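Local atomic coordinates of Glyoxalase/bleomycin resistance protein/dioxygenase (Catenulispora acidiphila, PDB entry 4N04), a protein that belongs to the glyoxalase/bleomycin resistance/dioxygenase superfamily and may act as a dioxygenase, although its substrate and reaction are not established. Residues A74-A79 / G95-T100; L21-S26 / S107-G112; T33-P36 / E40-W43. The protein carries 1 engineered substitution. One frame throughout, in Å; residues are numbered along the deposited sequence.

Contact 1 (A74-A79 / G95-T100); sequences AVLSGA and GVRKVT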
loop_
_atom_site.group_PDB
_atom_site.type_symbol
_atom_site.label_atom_id
_atom_site.label_comp_id
_atom_site.label_asym_id
_atom_site.label_seq_id
_atom_site.Cartn_x
_atom_site.Cartn_y
_atom_site.Cartn_z
ATOM N N ALA A 74 8.937 -7.865 -8.215
ATOM C CA ALA A 74 9.582 -7.789 -6.911
ATOM C C ALA A 74 8.531 -7.484 -5.861
ATOM O O ALA A 74 8.471 -8.144 -4.820
ATOM C CB ALA A 74 10.662 -6.721 -6.908
ATOM N N VAL A 75 7.705 -6.481 -6.151
ATOM C CA VAL A 75 6.585 -6.123 -5.292
ATOM C C VAL A 75 5.790 -7.378 -5.004
ATOM O O VAL A 75 5.533 -7.706 -3.852
ATOM C CB VAL A 75 5.659 -5.078 -5.967
ATOM C CG1 VAL A 75 4.420 -4.827 -5.118
ATOM C CG2 VAL A 75 6.410 -3.780 -6.217
ATOM N N LEU A 76 5.438 -8.099 -6.064
ATOM C CA LEU A 76 4.652 -9.316 -5.933
ATOM C C LEU A 76 5.311 -10.377 -5.039
ATOM O O LEU A 76 4.748 -10.751 -4.006
ATOM C CB LEU A 76 4.327 -9.885 -7.312
ATOM C CG LEU A 76 3.122 -9.270 -8.022
ATOM C CD1 LEU A 76 3.045 -9.735 -9.466
ATOM C CD2 LEU A 76 1.844 -9.641 -7.299
ATOM N N SER A 77 6.499 -10.844 -5.420
ATOM C CA SER A 77 7.144 -11.950 -4.711
ATOM C C SER A 77 7.529 -11.598 -3.276
ATOM O O SER A 77 7.305 -12.393 -2.358
ATOM C CB SER A 77 8.363 -12.476 -5.481
ATOM O OG SER A 77 9.418 -11.531 -5.514
ATOM N N GLY A 78 8.104 -10.411 -3.086
ATOM C CA GLY A 78 8.453 -9.929 -1.760
ATOM C C GLY A 78 7.268 -9.901 -0.812
ATOM O O GLY A 78 7.376 -10.300 0.345
ATOM N N ALA A 79 6.125 -9.432 -1.304
ATOM C CA ALA A 79 4.907 -9.405 -0.501
ATOM C C ALA A 79 4.412 -10.823 -0.222
ATOM O O ALA A 79 3.833 -11.088 0.834
ATOM C CB ALA A 79 3.815 -8.570 -1.193
ATOM N N GLY A 95 0.631 -6.594 -22.040
ATOM C CA GLY A 95 1.339 -7.331 -21.016
ATOM C C GLY A 95 1.516 -6.514 -19.752
ATOM O O GLY A 95 2.030 -7.014 -18.752
ATOM N N VAL A 96 1.094 -5.254 -19.788
ATOM C CA VAL A 96 1.130 -4.426 -18.590
ATOM C C VAL A 96 0.155 -4.935 -17.540
ATOM O O VAL A 96 -1.038 -5.069 -17.800
ATOM C CB VAL A 96 0.807 -2.962 -18.890
ATOM C CG1 VAL A 96 0.277 -2.266 -17.636
ATOM C CG2 VAL A 96 2.040 -2.260 -19.425
ATOM N N ARG A 97 0.675 -5.215 -16.354
ATOM C CA ARG A 97 -0.161 -5.678 -15.261
ATOM C C ARG A 97 -0.571 -4.569 -14.305
ATOM O O ARG A 97 0.153 -3.599 -14.097
ATOM C CB ARG A 97 0.546 -6.771 -14.464
ATOM C CG ARG A 97 0.770 -8.057 -15.215
ATOM C CD ARG A 97 1.764 -8.905 -14.459
ATOM N NE ARG A 97 3.106 -8.350 -14.571
ATOM C CZ ARG A 97 4.132 -8.716 -13.810
ATOM N NH1 ARG A 97 3.965 -9.633 -12.868
ATOM N NH2 ARG A 97 5.323 -8.157 -13.984
ATOM N N LYS A 98 -1.756 -4.735 -13.736
ATOM C CA LYS A 98 -2.139 -4.039 -12.529
ATOM C C LYS A 98 -2.481 -5.129 -11.525
ATOM O O LYS A 98 -3.275 -6.019 -11.827
ATOM C CB LYS A 98 -3.352 -3.145 -12.783
ATOM C CG LYS A 98 -3.877 -2.422 -11.547
ATOM C CD LYS A 98 -5.136 -1.653 -11.891
ATOM C CE LYS A 98 -6.055 -1.476 -10.694
ATOM N NZ LYS A 98 -7.416 -1.046 -11.129
ATOM N N VAL A 99 -1.872 -5.099 -10.343
ATOM C CA VAL A 99 -2.308 -6.030 -9.309
ATOM C C VAL A 99 -2.843 -5.312 -8.081
ATOM O O VAL A 99 -2.271 -4.326 -7.608
ATOM C CB VAL A 99 -1.259 -7.139 -8.970
ATOM C CG1 VAL A 99 -0.065 -7.111 -9.954
ATOM C CG2 VAL A 99 -0.822 -7.062 -7.537
ATOM N N THR A 100 -3.961 -5.808 -7.575
ATOM C CA THR A 100 -4.654 -5.112 -6.514
ATOM C C THR A 100 -4.609 -5.854 -5.194
ATOM O O THR A 100 -4.931 -7.034 -5.119
ATOM C CB THR A 100 -6.116 -4.872 -6.890
ATOM O OG1 THR A 100 -6.171 -4.166 -8.132
ATOM C CG2 THR A 100 -6.812 -4.050 -5.810
#
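The second βαβββ module of this vicinal-oxygen-chelate fold carries helix 72-81 across one face of its four-stranded mixed sheet, where Leu76 packs on strand 97-102 through Val99 and Arg97. The backbones stay well apart, with 8.4 Å between Leu76 CA and Val99 CA, and side chains fill the interval. A branched, flexible leucine suits the place, because its two methyls can serve two different neighbours. CD2 meets Val99 tip to tip, 3.7 Å from CG2; a short, beta-branched valine suits this buried strand position facing the helix, where Leu76 supplies the reach. Val99 also touches Gln89 on the adjoining strand 88-91.

Arg97, two residues earlier on the same face of the strand, plays a mixed part. Its chain, bent at chi3 (-72°), brings the guanidinium beside the helix, where NH2 forms salt bridges with Asp73 and Glu113. These two carboxylates, one from the helix and one from the end of strand 108-113, probably steady the cation. Held in that way, the guanidinium borders the leucine obliquely, with Arg97 NH1 3.5 Å from Leu76 CD1.

Contact 2 (L21-S26 / S107-G112); sequences LAWYRS and SEIAFG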
loop_
_atom_site.group_PDB
_atom_site.type_symbol
_atom_site.label_atom_id
_atom_site.label_comp_id
_atom_site.label_asym_id
_atom_site.label_seq_id
_atom_site.Cartn_x
_atom_site.Cartn_y
_atom_site.Cartn_z
ATOM N N LEU A 21 -1.067 -1.801 10.466
ATOM C CA LEU A 21 0.366 -1.571 10.484
ATOM C C LEU A 21 1.111 -2.844 10.091
ATOM O O LEU A 21 2.047 -2.796 9.287
ATOM C CB LEU A 21 0.808 -1.093 11.865
ATOM C CG LEU A 21 2.306 -0.940 12.133
ATOM C CD1 LEU A 21 2.964 -0.023 11.118
ATOM C CD2 LEU A 21 2.504 -0.396 13.544
ATOM N N ALA A 22 0.683 -3.975 10.646
ATOM C CA ALA A 22 1.295 -5.254 10.330
ATOM C C ALA A 22 1.197 -5.523 8.830
ATOM O O ALA A 22 2.203 -5.798 8.158
ATOM C CB ALA A 22 0.619 -6.360 11.109
ATOM N N TRP A 23 -0.024 -5.419 8.309
ATOM C CA TRP A 23 -0.292 -5.694 6.906
ATOM C C TRP A 23 0.496 -4.783 5.970
ATOM O O TRP A 23 1.154 -5.264 5.052
ATOM C CB TRP A 23 -1.787 -5.602 6.621
ATOM C CG TRP A 23 -2.150 -6.061 5.252
ATOM C CD1 TRP A 23 -2.448 -7.336 4.870
ATOM C CD2 TRP A 23 -2.254 -5.253 4.074
ATOM N NE1 TRP A 23 -2.726 -7.373 3.526
ATOM C CE2 TRP A 23 -2.620 -6.106 3.015
ATOM C CE3 TRP A 23 -2.072 -3.890 3.810
ATOM C CZ2 TRP A 23 -2.806 -5.642 1.715
ATOM C CZ3 TRP A 23 -2.258 -3.434 2.514
ATOM C CH2 TRP A 23 -2.616 -4.308 1.487
ATOM N N TYR A 24 0.454 -3.477 6.193
ATOM C CA TYR A 24 1.193 -2.569 5.320
ATOM C C TYR A 24 2.703 -2.799 5.397
ATOM O O TYR A 24 3.421 -2.620 4.410
ATOM C CB TYR A 24 0.828 -1.102 5.600
ATOM C CG TYR A 24 -0.500 -0.691 4.988
ATOM C CD1 TYR A 24 -0.560 -0.148 3.706
ATOM C CD2 TYR A 24 -1.687 -0.874 5.680
ATOM C CE1 TYR A 24 -1.771 0.214 3.131
ATOM C CE2 TYR A 24 -2.886 -0.529 5.137
ATOM C CZ TYR A 24 -2.938 0.020 3.852
ATOM O OH TYR A 24 -4.149 0.369 3.313
ATOM N N ARG A 25 3.178 -3.200 6.572
ATOM C CA ARG A 25 4.586 -3.543 6.752
ATOM C C ARG A 25 4.958 -4.701 5.824
ATOM O O ARG A 25 5.899 -4.598 5.024
ATOM C CB ARG A 25 4.868 -3.922 8.206
ATOM C CG ARG A 25 6.214 -3.435 8.716
ATOM C CD ARG A 25 6.765 -4.356 9.798
ATOM N NE ARG A 25 5.801 -4.591 10.868
ATOM C CZ ARG A 25 5.671 -3.804 11.931
ATOM N NH1 ARG A 25 6.443 -2.730 12.056
ATOM N NH2 ARG A 25 4.769 -4.087 12.869
ATOM N N SER A 26 4.206 -5.794 5.930
ATOM C CA SER A 26 4.391 -6.940 5.046
ATOM C C SER A 26 4.354 -6.543 3.572
ATOM O O SER A 26 5.247 -6.895 2.808
ATOM C CB SER A 26 3.329 -8.000 5.322
ATOM O OG SER A 26 3.423 -8.487 6.653
ATOM N N SER A 107 -9.716 -1.484 1.840
ATOM C CA SER A 107 -9.176 -0.473 0.947
ATOM C C SER A 107 -8.320 -1.142 -0.130
ATOM O O SER A 107 -7.741 -2.207 0.100
ATOM C CB SER A 107 -8.361 0.557 1.715
ATOM O OG SER A 107 -9.203 1.456 2.393
ATOM N N GLU A 108 -8.252 -0.512 -1.300
ATOM C CA GLU A 108 -7.552 -1.068 -2.457
ATOM C C GLU A 108 -6.205 -0.397 -2.672
ATOM O O GLU A 108 -6.130 0.814 -2.872
ATOM C CB GLU A 108 -8.402 -0.902 -3.720
ATOM C CG GLU A 108 -9.734 -1.636 -3.671
ATOM C CD GLU A 108 -10.668 -1.301 -4.844
ATOM O OE1 GLU A 108 -10.270 -0.515 -5.729
ATOM O OE2 GLU A 108 -11.809 -1.821 -4.879
ATOM N N ILE A 109 -5.143 -1.188 -2.616
ATOM C CA ILE A 109 -3.818 -0.697 -2.949
ATOM C C ILE A 109 -3.348 -1.389 -4.218
ATOM O O ILE A 109 -3.031 -2.580 -4.195
ATOM C CB ILE A 109 -2.785 -0.996 -1.827
ATOM C CG1 ILE A 109 -3.369 -0.665 -0.459
ATOM C CG2 ILE A 109 -1.499 -0.227 -2.065
ATOM C CD1 ILE A 109 -3.619 0.806 -0.250
ATOM N N ALA A 110 -3.297 -0.651 -5.319
ATOM C CA ALA A 110 -2.907 -1.241 -6.594
ATOM C C ALA A 110 -1.474 -0.907 -7.002
ATOM O O ALA A 110 -0.959 0.183 -6.722
ATOM C CB ALA A 110 -3.885 -0.854 -7.698
ATOM N N PHE A 111 -0.843 -1.874 -7.662
ATOM C CA PHE A 111 0.511 -1.730 -8.166
ATOM C C PHE A 111 0.526 -2.037 -9.641
ATOM O O PHE A 111 0.128 -3.121 -10.068
ATOM C CB PHE A 111 1.453 -2.688 -7.455
ATOM C CG PHE A 111 1.662 -2.373 -6.010
ATOM C CD1 PHE A 111 2.730 -1.591 -5.608
ATOM C CD2 PHE A 111 0.798 -2.868 -5.049
ATOM C CE1 PHE A 111 2.931 -1.304 -4.276
ATOM C CE2 PHE A 111 0.991 -2.588 -3.710
ATOM C CZ PHE A 111 2.060 -1.800 -3.318
ATOM N N GLY A 112 0.990 -1.074 -10.424
ATOM C CA GLY A 112 1.094 -1.250 -11.856
ATOM C C GLY A 112 2.521 -1.101 -12.333
ATOM O O GLY A 112 3.444 -0.915 -11.539
#
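Ile109 meets two aromatic residues of helix 17-28, Tyr24 and Trp23, both at the ring edge. Its terminal CD1 lies near the plane of the tyrosine ring, 3.6 Å from Tyr24 OH and 3.9 Å from Tyr24 CE1, while its CG1 comes to the rim of the indole, 4.2 Å from Trp23 CH2. The isoleucine suits this buried place because its CG1-CD1 arm reaches off the strand, turned beside the backbone N (chi1 -45°): CD1 meets the tyrosine, while CG1 touches both the tyrosine and the indole. There is no hydrogen bond between the two segments; the contact is van der Waals packing, in which the methyl also touches the phenol oxygen.

The rings also order each other. Trp23 CE3 stands 3.5 Å above the plane of the Tyr24 ring, over its centre, whereas Tyr24 CD2 lies at the edge of the indole and in its plane, an edge-to-face relation between neighbours on the helix. The first torsions separate them: the indole leaves with CG anti to the backbone N (chi1 -172°), the phenol with CG anti to the carbonyl carbon.

Farther out, the phenol hydroxyl is hydrogen-bonded to Asp103, whose other carboxylate oxygen takes the backbone N-H of Ser107. One acid thus ties the tyrosine's polar end to the residue just before the strand, which probably helps to satisfy the buried hydroxyl. Trp23 packs on Pro104 and Tyr101, and Val12 of strand 8-14 touches Tyr24. This is helix-to-sheet packing between the two βαβββ modules of the vicinal-oxygen-chelate fold, the helix of the first lying against the last strand of the second.

Contact 3 (T33-P36 / E40-W43); sequences TFYP and EAVW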
loop_
_atom_site.group_PDB
_atom_site.type_symbol
_atom_site.label_atom_id
_atom_site.label_comp_id
_atom_site.label_asym_id
_atom_site.label_seq_id
_atom_site.Cartn_x
_atom_site.Cartn_y
_atom_site.Cartn_z
ATOM N N THR A 33 8.571 5.001 8.165
ATOM C CA THR A 33 9.618 6.008 8.299
ATOM C C THR A 33 9.492 6.801 9.617
ATOM O O THR A 33 10.495 7.163 10.217
ATOM C CB THR A 33 9.625 6.957 7.097
ATOM O OG1 THR A 33 9.786 6.196 5.889
ATOM C CG2 THR A 33 10.745 7.975 7.212
ATOM N N PHE A 34 8.267 7.063 10.062
ATOM C CA PHE A 34 8.020 7.664 11.373
ATOM C C PHE A 34 6.564 7.562 11.789
ATOM O O PHE A 34 5.691 7.312 10.952
ATOM C CB PHE A 34 8.474 9.126 11.436
ATOM C CG PHE A 34 7.827 10.027 10.421
ATOM C CD1 PHE A 34 6.797 10.890 10.796
ATOM C CD2 PHE A 34 8.277 10.052 9.102
ATOM C CE1 PHE A 34 6.204 11.747 9.863
ATOM C CE2 PHE A 34 7.696 10.905 8.162
ATOM C CZ PHE A 34 6.651 11.753 8.542
ATOM N N TYR A 35 6.313 7.759 13.084
ATOM C CA TYR A 35 4.953 7.810 13.620
ATOM C C TYR A 35 4.614 9.209 14.125
ATOM O O TYR A 35 5.033 9.591 15.205
ATOM C CB TYR A 35 4.764 6.828 14.776
ATOM C CG TYR A 35 5.052 5.385 14.461
ATOM C CD1 TYR A 35 4.025 4.461 14.353
ATOM C CD2 TYR A 35 6.352 4.943 14.285
ATOM C CE1 TYR A 35 4.283 3.134 14.074
ATOM C CE2 TYR A 35 6.625 3.621 14.000
ATOM C CZ TYR A 35 5.590 2.718 13.901
ATOM O OH TYR A 35 5.877 1.400 13.623
ATOM N N PRO A 36 3.843 9.975 13.344
ATOM C CA PRO A 36 3.320 11.267 13.804
ATOM C C PRO A 36 2.623 11.158 15.162
ATOM O O PRO A 36 2.777 12.053 15.983
ATOM C CB PRO A 36 2.306 11.632 12.722
ATOM C CG PRO A 36 2.816 10.960 11.504
ATOM C CD PRO A 36 3.439 9.673 11.961
ATOM N N GLU A 40 -0.871 6.391 13.934
ATOM C CA GLU A 40 -0.520 6.955 12.643
ATOM C C GLU A 40 0.883 6.562 12.240
ATOM O O GLU A 40 1.833 6.745 12.993
ATOM C CB GLU A 40 -0.595 8.469 12.682
ATOM C CG GLU A 40 -1.633 9.020 11.770
ATOM C CD GLU A 40 -1.411 10.474 11.436
ATOM O OE1 GLU A 40 -1.945 11.338 12.169
ATOM O OE2 GLU A 40 -0.706 10.740 10.437
ATOM N N ALA A 41 1.014 6.032 11.033
ATOM C CA ALA A 41 2.303 5.608 10.530
ATOM C C ALA A 41 2.478 6.113 9.102
ATOM O O ALA A 41 1.563 6.012 8.282
ATOM C CB ALA A 41 2.407 4.095 10.584
ATOM N N VAL A 42 3.655 6.659 8.825
ATOM C CA VAL A 42 4.003 7.219 7.530
ATOM C C VAL A 42 5.162 6.436 6.915
ATOM O O VAL A 42 6.163 6.183 7.581
ATOM C CB VAL A 42 4.466 8.676 7.685
ATOM C CG1 VAL A 42 4.908 9.255 6.354
ATOM C CG2 VAL A 42 3.377 9.519 8.307
ATOM N N TRP A 43 5.017 6.032 5.656
ATOM C CA TRP A 43 6.120 5.444 4.908
ATOM C C TRP A 43 6.557 6.418 3.842
ATOM O O TRP A 43 5.737 6.895 3.051
ATOM C CB TRP A 43 5.710 4.162 4.194
ATOM C CG TRP A 43 5.548 2.968 5.044
ATOM C CD1 TRP A 43 6.425 1.939 5.175
ATOM C CD2 TRP A 43 4.418 2.639 5.854
ATOM N NE1 TRP A 43 5.921 0.989 6.025
ATOM C CE2 TRP A 43 4.690 1.396 6.462
ATOM C CE3 TRP A 43 3.204 3.276 6.134
ATOM C CZ2 TRP A 43 3.795 0.774 7.329
ATOM C CZ3 TRP A 43 2.316 2.661 6.999
ATOM C CH2 TRP A 43 2.613 1.421 7.584
#
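The Phe34 ring lies with one face over Val42 and its edge, in plane, toward Thr33 CG2, at a classic beta bulge in the antiparallel hairpin of strands 34-37 and 40-46. Val42 CB makes a CH-pi contact, 4.0 Å from the ring centroid and 15° off the normal, and the methyl CG1 adds a touch at Phe34 CE2. The ring is folded over its neighbour because CG sits between the backbone N and the carbonyl carbon (chi1 58°). A beta-branched valine offers the broad, rigid surface this needs: its other methyl, CG2, meets Pro36 CG at 3.6 Å.

Tyr35 stands obliquely to Glu40 O and to the small Ala41 CB, and its ring continues to Leu21 of helix 17-28. Proline has no N-H to give and suits the corner where the strand turns. Pro36 CG also passes the Glu40 carboxylate, whose OE2 is hydrogen-bonded to the amine of a bound buffer molecule, NHE, probably from the crystallisation liquor.

In the bulge, Thr33 and Phe34 together face Val42, and both N-H groups give weak bonds to Val42 O. The return bond is sounder: Val42 N to Phe34 O, 3.0 Å, with an N-H...O angle of 164°.

How the contacts relate
Contact 2 lies about 3 Å from the centre of the chain, between the other two: its centre is about 12 Å from that of contact 1 and 15 Å from that of contact 3, whereas the centres of contacts 1 and 3 are about 24 Å apart, on opposite sides of the chain's centre. Along the sequence, helix 17-28 comes first, then both strands of contact 3, then contact 1, and finally strand 108-113 returns to the helix. Contacts 1 and 2 share a sheet, where Val99 N probably bonds to Phe111 O; contact 3 belongs to the other sheet. Helix 17-28 thus touches both halves, Tyr24 and Leu21 packing on Trp43 of one sheet and Tyr24 on Ile109 of the other.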